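Local coordinates for glucose import ATP-binding protein GlcV (Sulfolobus solfataricus, PDB 1OXX), which hydrolyses ATP to drive glucose uptake, serving as the ATP-binding subunit of the GlcSTUV ABC transporter, at residues V265-D270 / I347-K352; N245-K250 / A272-R277; L261-S266 / I294-G299; V211-K216 / I235-L240. The protein carries 1 engineered substitution. One frame throughout, in Å; residues are numbered along the deposited sequence.

Interaction 1: V265-D270 / I347-K352; sequences VSVSSD and IKVFEK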
loop_
_atom_site.group_PDB
_atom_site.type_symbol
_atom_site.label_atom_id
_atom_site.label_comp_id
_atom_site.label_asym_id
_atom_site.label_seq_id
_atom_site.Cartn_x
_atom_site.Cartn_y
_atom_site.Cartn_z
ATOM N N VAL A 265 -15.917 -16.487 -19.970
ATOM C CA VAL A 265 -16.364 -15.132 -19.674
ATOM C C VAL A 265 -16.403 -14.365 -20.980
ATOM O O VAL A 265 -15.880 -14.813 -21.979
ATOM C CB VAL A 265 -15.431 -14.412 -18.663
ATOM C CG1 VAL A 265 -15.508 -15.087 -17.296
ATOM C CG2 VAL A 265 -13.999 -14.356 -19.181
ATOM N N SER A 266 -17.038 -13.202 -20.965
ATOM C CA SER A 266 -17.125 -12.382 -22.161
ATOM C C SER A 266 -17.197 -10.897 -21.799
ATOM O O SER A 266 -17.452 -10.528 -20.663
ATOM C CB SER A 266 -18.364 -12.792 -22.967
ATOM O OG SER A 266 -18.441 -12.112 -24.210
ATOM N N VAL A 267 -16.902 -10.067 -22.789
ATOM C CA VAL A 267 -17.060 -8.624 -22.714
ATOM C C VAL A 267 -17.528 -8.218 -24.110
ATOM O O VAL A 267 -17.483 -9.023 -25.041
ATOM C CB VAL A 267 -15.761 -7.876 -22.346
ATOM C CG1 VAL A 267 -15.419 -8.062 -20.878
ATOM C CG2 VAL A 267 -14.623 -8.320 -23.232
ATOM N N SER A 268 -17.947 -6.964 -24.243
ATOM C CA SER A 268 -18.525 -6.444 -25.476
ATOM C C SER A 268 -17.526 -6.154 -26.601
ATOM O O SER A 268 -17.915 -6.017 -27.766
ATOM C CB SER A 268 -19.286 -5.164 -25.137
ATOM O OG SER A 268 -20.416 -5.449 -24.332
ATOM N N SER A 269 -16.247 -6.070 -26.258
ATOM C CA SER A 269 -15.198 -5.752 -27.221
ATOM C C SER A 269 -14.679 -6.971 -28.000
ATOM O O SER A 269 -15.003 -8.112 -27.680
ATOM C CB SER A 269 -14.042 -5.063 -26.492
ATOM O OG SER A 269 -13.574 -5.855 -25.411
ATOM N N ASP A 270 -13.833 -6.717 -28.996
ATOM C CA ASP A 270 -13.298 -7.761 -29.860
ATOM C C ASP A 270 -12.327 -8.661 -29.111
ATOM O O ASP A 270 -12.286 -9.877 -29.319
ATOM C CB ASP A 270 -12.583 -7.117 -31.046
ATOM C CG ASP A 270 -13.545 -6.666 -32.129
ATOM O OD1 ASP A 270 -14.715 -7.113 -32.116
ATOM O OD2 ASP A 270 -13.218 -5.875 -33.036
ATOM N N ILE A 347 -12.169 -15.306 -12.017
ATOM C CA ILE A 347 -11.691 -14.783 -13.279
ATOM C C ILE A 347 -12.118 -13.330 -13.413
ATOM O O ILE A 347 -13.302 -13.002 -13.262
ATOM C CB ILE A 347 -12.279 -15.569 -14.467
ATOM C CG1 ILE A 347 -11.936 -17.066 -14.419
ATOM C CG2 ILE A 347 -11.866 -14.914 -15.777
ATOM C CD1 ILE A 347 -12.795 -17.929 -15.341
ATOM N N LYS A 348 -11.160 -12.450 -13.648
ATOM C CA LYS A 348 -11.445 -11.047 -13.896
ATOM C C LYS A 348 -11.313 -10.808 -15.383
ATOM O O LYS A 348 -10.435 -11.378 -16.041
ATOM C CB LYS A 348 -10.497 -10.157 -13.126
ATOM C CG LYS A 348 -10.623 -10.337 -11.621
ATOM C CD LYS A 348 -9.308 -10.127 -10.943
ATOM C CE LYS A 348 -9.363 -10.309 -9.415
ATOM N NZ LYS A 348 -9.741 -11.651 -8.904
ATOM N N VAL A 349 -12.210 -10.009 -15.933
ATOM C CA VAL A 349 -12.163 -9.742 -17.361
ATOM C C VAL A 349 -12.441 -8.278 -17.621
ATOM O O VAL A 349 -13.274 -7.665 -16.945
ATOM C CB VAL A 349 -13.122 -10.682 -18.151
ATOM C CG1 VAL A 349 -14.571 -10.383 -17.842
ATOM C CG2 VAL A 349 -12.859 -10.594 -19.656
ATOM N N PHE A 350 -11.677 -7.725 -18.555
ATOM C CA PHE A 350 -11.779 -6.318 -18.950
ATOM C C PHE A 350 -11.742 -6.182 -20.457
ATOM O O PHE A 350 -11.139 -7.005 -21.156
ATOM C CB PHE A 350 -10.619 -5.511 -18.367
ATOM C CG PHE A 350 -10.426 -5.712 -16.890
ATOM C CD1 PHE A 350 -9.542 -6.674 -16.416
ATOM C CD2 PHE A 350 -11.151 -4.964 -15.984
ATOM C CE1 PHE A 350 -9.387 -6.873 -15.080
ATOM C CE2 PHE A 350 -10.992 -5.160 -14.645
ATOM C CZ PHE A 350 -10.103 -6.109 -14.191
ATOM N N GLU A 351 -12.393 -5.146 -20.967
ATOM C CA GLU A 351 -12.352 -4.892 -22.398
ATOM C C GLU A 351 -10.946 -4.452 -22.752
ATOM O O GLU A 351 -10.314 -3.719 -22.001
ATOM C CB GLU A 351 -13.334 -3.782 -22.789
ATOM C CG GLU A 351 -14.789 -4.164 -22.613
ATOM C CD GLU A 351 -15.738 -3.072 -23.057
ATOM O OE1 GLU A 351 -16.883 -3.043 -22.560
ATOM O OE2 GLU A 351 -15.338 -2.249 -23.906
ATOM N N LYS A 352 -10.444 -4.904 -23.890
ATOM C CA LYS A 352 -9.178 -4.398 -24.377
ATOM C C LYS A 352 -9.519 -3.219 -25.283
ATOM O O LYS A 352 -10.220 -3.395 -26.282
ATOM C CB LYS A 352 -8.414 -5.477 -25.140
ATOM C CG LYS A 352 -7.253 -4.946 -25.974
ATOM C CD LYS A 352 -5.995 -4.763 -25.152
ATOM C CE LYS A 352 -4.837 -4.306 -26.030
ATOM N NZ LYS A 352 -4.729 -5.110 -27.286
HETATM O O HOH W 1 -18.184 -5.371 -21.879
#
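In the C-terminal domain, V265, V267 and S269 of the loop between strands 261-263 and 271-276 lie against V349 and E351 of the edge strand 348-351, the two backbones running almost in the same direction. The valines meet by their branch ends. V267 CG1 comes tip to tip with V349 and sits 3.8 Å from V349 CG2, with V349 CG1 nearly as close. V265 straddles two neighbours: its CG2 lies 3.9 Å from V349 CB, while its CG1 crosses obliquely over I347 CG2, also at 3.9 Å. A272 and I274 of the next strand touch the same valines, so the loop folds over one face of the five-stranded antiparallel sheet at its edge. An alanine in place of V349 would probably leave V267 CG1 without both of its methyl partners and open a gap between loop and strand. Toward the exposed end the packing turns polar. The hydroxyl of S269, set between the backbone N and the carbonyl carbon (chi1 55°), lies only 3.4 Å from E351 CB but bonds to the carbonyl of R271. E351 runs extended beyond CG, passing V267 CB with its CG at 3.8 Å. Its carboxylate reaches the loop through one water, which accepts from S268 N (2.9 Å) and donates to E351 OE1 (2.8 Å).

Interaction 2: N245-K250 / A272-R277; sequences NELEGK and AIIGIR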
loop_
_atom_site.group_PDB
_atom_site.type_symbol
_atom_site.label_atom_id
_atom_site.label_comp_id
_atom_site.label_asym_id
_atom_site.label_seq_id
_atom_site.Cartn_x
_atom_site.Cartn_y
_atom_site.Cartn_z
ATOM N N ASN A 245 -1.863 -12.671 -12.904
ATOM C CA ASN A 245 -1.549 -12.971 -14.279
ATOM C C ASN A 245 -2.455 -12.159 -15.196
ATOM O O ASN A 245 -3.676 -12.149 -15.022
ATOM C CB ASN A 245 -1.789 -14.454 -14.548
ATOM C CG ASN A 245 -0.866 -15.336 -13.756
ATOM O OD1 ASN A 245 0.323 -15.418 -14.061
ATOM N ND2 ASN A 245 -1.400 -16.017 -12.739
ATOM N N GLU A 246 -1.854 -11.497 -16.172
ATOM C CA GLU A 246 -2.587 -10.705 -17.161
ATOM C C GLU A 246 -2.407 -11.347 -18.523
ATOM O O GLU A 246 -1.269 -11.505 -18.992
ATOM C CB GLU A 246 -2.042 -9.276 -17.204
ATOM C CG GLU A 246 -1.955 -8.587 -15.856
ATOM C CD GLU A 246 -1.325 -7.209 -15.927
ATOM O OE1 GLU A 246 -1.258 -6.609 -17.035
ATOM O OE2 GLU A 246 -0.905 -6.720 -14.854
ATOM N N LEU A 247 -3.521 -11.722 -19.148
ATOM C CA LEU A 247 -3.478 -12.379 -20.458
ATOM C C LEU A 247 -4.439 -11.688 -21.382
ATOM O O LEU A 247 -5.473 -11.207 -20.940
ATOM C CB LEU A 247 -3.931 -13.832 -20.374
ATOM C CG LEU A 247 -3.153 -14.800 -19.504
ATOM C CD1 LEU A 247 -3.751 -14.733 -18.134
ATOM C CD2 LEU A 247 -3.233 -16.206 -20.066
ATOM N N GLU A 248 -4.128 -11.674 -22.669
ATOM C CA GLU A 248 -5.011 -11.078 -23.660
ATOM C C GLU A 248 -5.507 -12.159 -24.608
ATOM O O GLU A 248 -4.740 -13.025 -25.051
ATOM C CB GLU A 248 -4.279 -9.992 -24.465
ATOM C CG GLU A 248 -5.188 -9.299 -25.481
ATOM C CD GLU A 248 -4.469 -8.322 -26.401
ATOM O OE1 GLU A 248 -3.571 -7.600 -25.926
ATOM O OE2 GLU A 248 -4.823 -8.261 -27.609
ATOM N N GLY A 249 -6.790 -12.115 -24.937
ATOM C CA GLY A 249 -7.342 -13.082 -25.857
ATOM C C GLY A 249 -8.466 -12.554 -26.706
ATOM O O GLY A 249 -8.846 -11.385 -26.625
ATOM N N LYS A 250 -9.015 -13.450 -27.516
ATOM C CA LYS A 250 -10.096 -13.126 -28.418
ATOM C C LYS A 250 -11.435 -13.532 -27.822
ATOM O O LYS A 250 -11.600 -14.650 -27.345
ATOM C CB LYS A 250 -9.894 -13.850 -29.750
ATOM C CG LYS A 250 -10.953 -13.523 -30.790
ATOM C CD LYS A 250 -10.793 -14.331 -32.071
ATOM C CE LYS A 250 -11.756 -13.838 -33.151
ATOM N NZ LYS A 250 -11.605 -14.565 -34.445
ATOM N N ALA A 272 -10.144 -9.215 -25.127
ATOM C CA ALA A 272 -10.296 -9.017 -23.691
ATOM C C ALA A 272 -9.009 -9.264 -22.952
ATOM O O ALA A 272 -8.162 -10.024 -23.398
ATOM C CB ALA A 272 -11.354 -9.952 -23.141
ATOM N N ILE A 273 -8.896 -8.619 -21.791
ATOM C CA ILE A 273 -7.811 -8.871 -20.876
ATOM C C ILE A 273 -8.369 -9.743 -19.761
ATOM O O ILE A 273 -9.407 -9.426 -19.178
ATOM C CB ILE A 273 -7.279 -7.572 -20.306
ATOM C CG1 ILE A 273 -6.716 -6.700 -21.433
ATOM C CG2 ILE A 273 -6.225 -7.854 -19.242
ATOM C CD1 ILE A 273 -6.372 -5.293 -21.006
ATOM N N ILE A 274 -7.704 -10.855 -19.507
ATOM C CA ILE A 274 -8.074 -11.750 -18.433
ATOM C C ILE A 274 -7.092 -11.520 -17.290
ATOM O O ILE A 274 -5.889 -11.450 -17.512
ATOM C CB ILE A 274 -7.967 -13.223 -18.919
ATOM C CG1 ILE A 274 -9.034 -13.545 -19.962
ATOM C CG2 ILE A 274 -8.047 -14.200 -17.748
ATOM C CD1 ILE A 274 -10.399 -13.670 -19.382
ATOM N N GLY A 275 -7.628 -11.429 -16.075
ATOM C CA GLY A 275 -6.839 -11.379 -14.865
ATOM C C GLY A 275 -7.144 -12.600 -14.028
ATOM O O GLY A 275 -8.305 -12.870 -13.712
ATOM N N ILE A 276 -6.108 -13.365 -13.689
ATOM C CA ILE A 276 -6.285 -14.528 -12.811
ATOM C C ILE A 276 -5.106 -14.581 -11.844
ATOM O O ILE A 276 -3.933 -14.647 -12.236
ATOM C CB ILE A 276 -6.501 -15.861 -13.620
ATOM C CG1 ILE A 276 -6.935 -17.010 -12.693
ATOM C CG2 ILE A 276 -5.285 -16.249 -14.448
ATOM C CD1 ILE A 276 -8.411 -16.957 -12.277
ATOM N N ARG A 277 -5.418 -14.474 -10.559
ATOM C CA ARG A 277 -4.366 -14.476 -9.553
ATOM C C ARG A 277 -3.755 -15.872 -9.401
ATOM O O ARG A 277 -4.425 -16.888 -9.628
ATOM C CB ARG A 277 -4.911 -13.950 -8.234
ATOM C CG ARG A 277 -5.356 -12.504 -8.294
ATOM C CD ARG A 277 -5.501 -11.861 -6.901
ATOM N NE ARG A 277 -6.150 -10.564 -7.001
ATOM C CZ ARG A 277 -5.549 -9.438 -7.368
ATOM N NH1 ARG A 277 -4.243 -9.410 -7.620
ATOM N NH2 ARG A 277 -6.250 -8.311 -7.434
#
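N245 grips I276 three times: N245 N donates to I276 O, I276 N returns the bond to N245 O, and the side-chain amide adds a second donor, with N245 ND2 2.9 Å from I276 O. The two donors come to that carbonyl from opposite faces of its plane, the backbone one from well above it (45°). CG lies beside the backbone N (chi1 -65°), and with chi2 at -73° ND2 comes to the same carbonyl as the backbone N-H. Replacing N245 by an alanine would probably leave I276 O with a single donor from this strand and F325 N, which bonds to N245 OD1, without its mate. Along the antiparallel ladder the next hydrogen-bonded pairs are L247 with I274, where I274 N approaches L247 O to 2.7 Å, and G249 with A272. The non-hydrogen-bonded pairs close up through CA-H...O contacts such as G275 CA to N245 O, 3.3 Å. N245, L247, A272, I274 and I276 share one face, where L247 CD1 meets I276 CG2 at 4.3 Å. E246, E248 and I273 occupy the other, and there E248 makes salt bridges to R271 and K352. Strand 348-351 flanks segment 272-277 and strand 255-258 flanks segment 245-250, while I235 of helix 235-241 packs on E246 and I273, and R277 reaches the carbonyls of A238 and Y229.

Interaction 3: L261-S266 / I294-G299; sequences LRFPVS and ILVGKG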
loop_
_atom_site.group_PDB
_atom_site.type_symbol
_atom_site.label_atom_id
_atom_site.label_comp_id
_atom_site.label_asym_id
_atom_site.label_seq_id
_atom_site.Cartn_x
_atom_site.Cartn_y
_atom_site.Cartn_z
ATOM N N LEU A 261 -6.080 -22.271 -24.229
ATOM C CA LEU A 261 -6.942 -21.979 -23.106
ATOM C C LEU A 261 -8.181 -21.231 -23.567
ATOM O O LEU A 261 -8.148 -20.458 -24.535
ATOM C CB LEU A 261 -6.208 -21.129 -22.073
ATOM C CG LEU A 261 -4.958 -21.724 -21.444
ATOM C CD1 LEU A 261 -4.463 -20.773 -20.358
ATOM C CD2 LEU A 261 -5.221 -23.094 -20.865
ATOM N N ARG A 262 -9.280 -21.466 -22.858
ATOM C CA ARG A 262 -10.538 -20.788 -23.109
ATOM C C ARG A 262 -11.225 -20.501 -21.775
ATOM O O ARG A 262 -11.584 -21.437 -21.047
ATOM C CB ARG A 262 -11.445 -21.613 -24.013
ATOM C CG ARG A 262 -12.589 -20.800 -24.598
ATOM C CD ARG A 262 -13.292 -21.499 -25.745
ATOM N NE ARG A 262 -13.841 -22.777 -25.315
ATOM C CZ ARG A 262 -14.220 -23.735 -26.132
ATOM N NH1 ARG A 262 -14.107 -23.578 -27.448
ATOM N NH2 ARG A 262 -14.715 -24.859 -25.636
ATOM N N PHE A 263 -11.410 -19.215 -21.467
ATOM C CA PHE A 263 -12.014 -18.766 -20.213
ATOM C C PHE A 263 -13.470 -18.449 -20.454
ATOM O O PHE A 263 -13.789 -17.727 -21.385
ATOM C CB PHE A 263 -11.292 -17.516 -19.705
ATOM C CG PHE A 263 -9.894 -17.783 -19.271
ATOM C CD1 PHE A 263 -8.867 -17.819 -20.195
ATOM C CD2 PHE A 263 -9.605 -18.019 -17.940
ATOM C CE1 PHE A 263 -7.567 -18.086 -19.783
ATOM C CE2 PHE A 263 -8.302 -18.273 -17.534
ATOM C CZ PHE A 263 -7.293 -18.312 -18.471
ATOM N N PRO A 264 -14.349 -19.010 -19.628
ATOM C CA PRO A 264 -15.804 -18.872 -19.823
ATOM C C PRO A 264 -16.396 -17.557 -19.351
ATOM O O PRO A 264 -17.266 -17.488 -18.469
ATOM C CB PRO A 264 -16.361 -20.047 -19.017
ATOM C CG PRO A 264 -15.389 -20.255 -17.967
ATOM C CD PRO A 264 -14.028 -19.920 -18.518
ATOM N N VAL A 265 -15.917 -16.487 -19.970
ATOM C CA VAL A 265 -16.364 -15.132 -19.674
ATOM C C VAL A 265 -16.403 -14.365 -20.980
ATOM O O VAL A 265 -15.880 -14.813 -21.979
ATOM C CB VAL A 265 -15.431 -14.412 -18.663
ATOM C CG1 VAL A 265 -15.508 -15.087 -17.296
ATOM C CG2 VAL A 265 -13.999 -14.356 -19.181
ATOM N N SER A 266 -17.038 -13.202 -20.965
ATOM C CA SER A 266 -17.125 -12.382 -22.161
ATOM C C SER A 266 -17.197 -10.897 -21.799
ATOM O O SER A 266 -17.452 -10.528 -20.663
ATOM C CB SER A 266 -18.364 -12.792 -22.967
ATOM O OG SER A 266 -18.441 -12.112 -24.210
ATOM N N ILE A 294 -12.455 -25.272 -12.276
ATOM C CA ILE A 294 -12.899 -25.540 -13.649
ATOM C C ILE A 294 -11.715 -25.591 -14.603
ATOM O O ILE A 294 -10.758 -24.791 -14.519
ATOM C CB ILE A 294 -13.923 -24.508 -14.188
ATOM C CG1 ILE A 294 -13.336 -23.094 -14.205
ATOM C CG2 ILE A 294 -15.238 -24.608 -13.432
ATOM C CD1 ILE A 294 -14.050 -22.168 -15.158
ATOM N N LEU A 295 -11.806 -26.510 -15.549
ATOM C CA LEU A 295 -10.822 -26.652 -16.603
ATOM C C LEU A 295 -10.915 -25.531 -17.616
ATOM O O LEU A 295 -12.017 -25.218 -18.089
ATOM C CB LEU A 295 -11.103 -27.944 -17.362
ATOM C CG LEU A 295 -10.358 -29.206 -16.969
ATOM C CD1 LEU A 295 -10.897 -30.365 -17.796
ATOM C CD2 LEU A 295 -8.864 -29.050 -17.204
ATOM N N VAL A 296 -9.783 -24.915 -17.939
ATOM C CA VAL A 296 -9.757 -23.926 -19.007
ATOM C C VAL A 296 -8.888 -24.363 -20.201
ATOM O O VAL A 296 -8.895 -23.725 -21.241
ATOM C CB VAL A 296 -9.378 -22.510 -18.511
ATOM C CG1 VAL A 296 -10.470 -21.968 -17.603
ATOM C CG2 VAL A 296 -8.012 -22.477 -17.826
ATOM N N GLY A 297 -8.158 -25.467 -20.068
ATOM C CA GLY A 297 -7.424 -25.996 -21.197
ATOM C C GLY A 297 -6.076 -26.585 -20.870
ATOM O O GLY A 297 -5.800 -26.916 -19.724
ATOM N N LYS A 298 -5.260 -26.746 -21.901
ATOM C CA LYS A 298 -3.930 -27.326 -21.784
ATOM C C LYS A 298 -2.863 -26.239 -21.795
ATOM O O LYS A 298 -3.035 -25.171 -22.377
ATOM C CB LYS A 298 -3.659 -28.248 -22.980
ATOM C CG LYS A 298 -4.630 -29.387 -23.162
ATOM C CD LYS A 298 -4.576 -29.929 -24.581
ATOM C CE LYS A 298 -3.213 -30.454 -24.963
ATOM N NZ LYS A 298 -3.252 -31.107 -26.318
ATOM N N GLY A 299 -1.731 -26.554 -21.194
ATOM C CA GLY A 299 -0.598 -25.654 -21.217
ATOM C C GLY A 299 0.685 -26.447 -21.167
ATOM O O GLY A 299 0.674 -27.663 -21.082
HETATM O O HOH W 2 -13.485 -23.295 -19.556
#
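V296 is the knob of this contact, pressed into a hollow whose walls are L261, the R262 carbonyl, F263 and P264. Its CB stands over one face of the F263 ring and lies 3.5 Å from R262 O. Its two methyls part ways: CG1, beside the backbone N (chi1 -67°), leans toward F263 CD2 at 4.1 Å and toward P264 CD, whereas CG2 points to L261 CD2. At one end of the hollow a second bump fits: L261 CD2 nestles against the opposite backbone, 3.4 Å from K298 O and 3.6 Å from G297 C. A side chain on G297 would run into that same methyl, and its backbone angles, with phi at 143°, already disfavour one. V296 and G297 together face V340 on strand 337-342 as a classic beta bulge. At the other end P264, the centre of an inverse gamma turn, meets I294 tip to tip, its CG 3.7 Å from I294 CD1. The contact thus joins the edge strand 261-263 of one antiparallel sheet of the C-terminal domain to strand 294-307 of another. Between the backbones there is a single bridge, in which R262 N donates to V296 O at 2.8 Å, and L261 CA approaches the same oxygen. One water donates to both R262 O (3.0 Å) and L295 O (2.8 Å), spanning the place where the strands diverge. With one direct hydrogen bond against several apolar contacts, the two sheets are matched here mainly by shape, and water takes over where the backbones separate.

Interaction 4: V211-K216 / I235-L240; sequences VGVLVK and IQVASL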
loop_
_atom_site.group_PDB
_atom_site.type_symbol
_atom_site.label_atom_id
_atom_site.label_comp_id
_atom_site.label_asym_id
_atom_site.label_seq_id
_atom_site.Cartn_x
_atom_site.Cartn_y
_atom_site.Cartn_z
ATOM N N VAL A 211 -8.943 1.964 1.255
ATOM C CA VAL A 211 -7.794 2.344 0.455
ATOM C C VAL A 211 -8.208 2.983 -0.846
ATOM O O VAL A 211 -9.197 2.587 -1.469
ATOM C CB VAL A 211 -6.950 1.115 0.071
ATOM C CG1 VAL A 211 -7.669 -0.258 0.010
ATOM C CG2 VAL A 211 -5.681 1.398 -0.773
ATOM N N GLY A 212 -7.457 4.008 -1.234
ATOM C CA GLY A 212 -7.619 4.620 -2.522
ATOM C C GLY A 212 -6.413 4.275 -3.375
ATOM O O GLY A 212 -5.276 4.160 -2.884
ATOM N N VAL A 213 -6.658 4.073 -4.656
ATOM C CA VAL A 213 -5.592 3.755 -5.577
ATOM C C VAL A 213 -5.375 4.906 -6.543
ATOM O O VAL A 213 -6.303 5.353 -7.229
ATOM C CB VAL A 213 -5.921 2.489 -6.358
ATOM C CG1 VAL A 213 -4.771 2.124 -7.261
ATOM C CG2 VAL A 213 -6.234 1.367 -5.386
ATOM N N LEU A 214 -4.133 5.365 -6.600
ATOM C CA LEU A 214 -3.738 6.488 -7.440
ATOM C C LEU A 214 -3.012 6.015 -8.705
ATOM O O LEU A 214 -1.984 5.343 -8.603
ATOM C CB LEU A 214 -2.780 7.402 -6.670
ATOM C CG LEU A 214 -3.364 8.651 -5.999
ATOM C CD1 LEU A 214 -4.869 8.547 -5.839
ATOM C CD2 LEU A 214 -2.688 8.951 -4.660
ATOM N N VAL A 215 -3.536 6.380 -9.873
ATOM C CA VAL A 215 -2.896 6.054 -11.146
ATOM C C VAL A 215 -2.830 7.337 -11.973
ATOM O O VAL A 215 -3.837 7.984 -12.189
ATOM C CB VAL A 215 -3.662 4.981 -11.928
ATOM C CG1 VAL A 215 -2.993 4.703 -13.278
ATOM C CG2 VAL A 215 -3.776 3.685 -11.119
ATOM N N LYS A 216 -1.624 7.689 -12.406
ATOM C CA LYS A 216 -1.405 8.898 -13.193
ATOM C C LYS A 216 -1.988 10.141 -12.519
ATOM O O LYS A 216 -2.530 11.019 -13.179
ATOM C CB LYS A 216 -1.977 8.728 -14.599
ATOM N N ILE A 235 -7.220 -3.781 -14.797
ATOM C CA ILE A 235 -6.122 -4.715 -14.579
ATOM C C ILE A 235 -4.958 -4.017 -13.850
ATOM O O ILE A 235 -4.232 -4.648 -13.073
ATOM C CB ILE A 235 -5.666 -5.408 -15.904
ATOM C CG1 ILE A 235 -4.823 -6.648 -15.598
ATOM C CG2 ILE A 235 -4.902 -4.439 -16.817
ATOM C CD1 ILE A 235 -5.561 -7.777 -14.922
ATOM N N GLN A 236 -4.800 -2.714 -14.069
ATOM C CA GLN A 236 -3.761 -1.976 -13.352
ATOM C C GLN A 236 -4.039 -1.948 -11.853
ATOM O O GLN A 236 -3.144 -2.175 -11.045
ATOM C CB GLN A 236 -3.570 -0.556 -13.871
ATOM C CG GLN A 236 -2.384 0.107 -13.190
ATOM C CD GLN A 236 -1.782 1.255 -13.968
ATOM O OE1 GLN A 236 -0.618 1.611 -13.748
ATOM N NE2 GLN A 236 -2.561 1.843 -14.866
ATOM N N VAL A 237 -5.267 -1.665 -11.453
ATOM C CA VAL A 237 -5.567 -1.734 -10.031
ATOM C C VAL A 237 -5.380 -3.166 -9.512
ATOM O O VAL A 237 -4.853 -3.395 -8.425
ATOM C CB VAL A 237 -6.991 -1.254 -9.728
ATOM C CG1 VAL A 237 -7.380 -1.586 -8.305
ATOM C CG2 VAL A 237 -7.103 0.235 -9.985
ATOM N N ALA A 238 -5.826 -4.138 -10.299
ATOM C CA ALA A 238 -5.706 -5.530 -9.892
ATOM C C ALA A 238 -4.280 -5.881 -9.519
ATOM O O ALA A 238 -4.054 -6.584 -8.539
ATOM C CB ALA A 238 -6.174 -6.440 -10.997
ATOM N N SER A 239 -3.324 -5.415 -10.317
ATOM C CA SER A 239 -1.914 -5.721 -10.087
ATOM C C SER A 239 -1.283 -4.885 -8.979
ATOM O O SER A 239 -0.340 -5.314 -8.330
ATOM C CB SER A 239 -1.130 -5.556 -11.384
ATOM O OG SER A 239 -0.961 -4.200 -11.728
ATOM N N LEU A 240 -1.802 -3.690 -8.748
ATOM C CA LEU A 240 -1.267 -2.862 -7.677
ATOM C C LEU A 240 -1.577 -3.452 -6.299
ATOM O O LEU A 240 -0.771 -3.318 -5.348
ATOM C CB LEU A 240 -1.797 -1.426 -7.785
ATOM C CG LEU A 240 -1.104 -0.601 -8.851
ATOM C CD1 LEU A 240 -1.921 0.638 -9.220
ATOM C CD2 LEU A 240 0.308 -0.237 -8.370
#
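V215 and V213, on the same side of strand 210-215, receive helix 235-241, whose backbone comes closest to the strand where V237 faces V213. V215 divides its two methyls between two helix residues. CG1, anti to the backbone N (chi1 178°), rests against the amide of Q236, 3.3 Å from NE2 and 3.7 Å from CD, while CG2 lies 4.0 Å from L240 CD1. V213 has the same rotamer and uses CG1 alone: it sits 3.8 Å from L240 CD1 and 4.1 Å from V237 CG2. The tip of L240 is therefore wedged against both valines. Strand and helix are separate enough, 9.8 Å between axes, for side chains alone to fill the gap. In the mixed sheet of the ABC-ATPase domain, strand 210-215 runs beside strand 33-37, which leads into the Walker A loop. Q236 and L240 both touch P39 of that loop, and the L240 side chain is about 7 Å from that of K44, an inferred ATP-binding residue. Branched aliphatic groups carry almost everything here, and the one polar group, the Q236 amide, meets a methyl. The helix is thus held on the strand by van der Waals packing, with the Q236 amide at the exposed margin.

Interactions 1, 2 and 3 all reach the same antiparallel sheet of the C-terminal domain. Interaction 2 is the buried pairing of two inner strands, dominated by regular backbone hydrogen bonds; interaction 1 lies at the surface and joins loop to edge strand by valine packing and a water; interaction 3, partly buried, carries the opposite edge of the sheet across to a second sheet. I274 packs on V265, which ties interaction 2 to the segment that interactions 1 and 3 share. Interaction 4 belongs to the ATPase domain and is apolar strand-to-helix packing. Its helix nonetheless meets the C-terminal sheet: I235 touches F350 and E246, and A238 O accepts from R277.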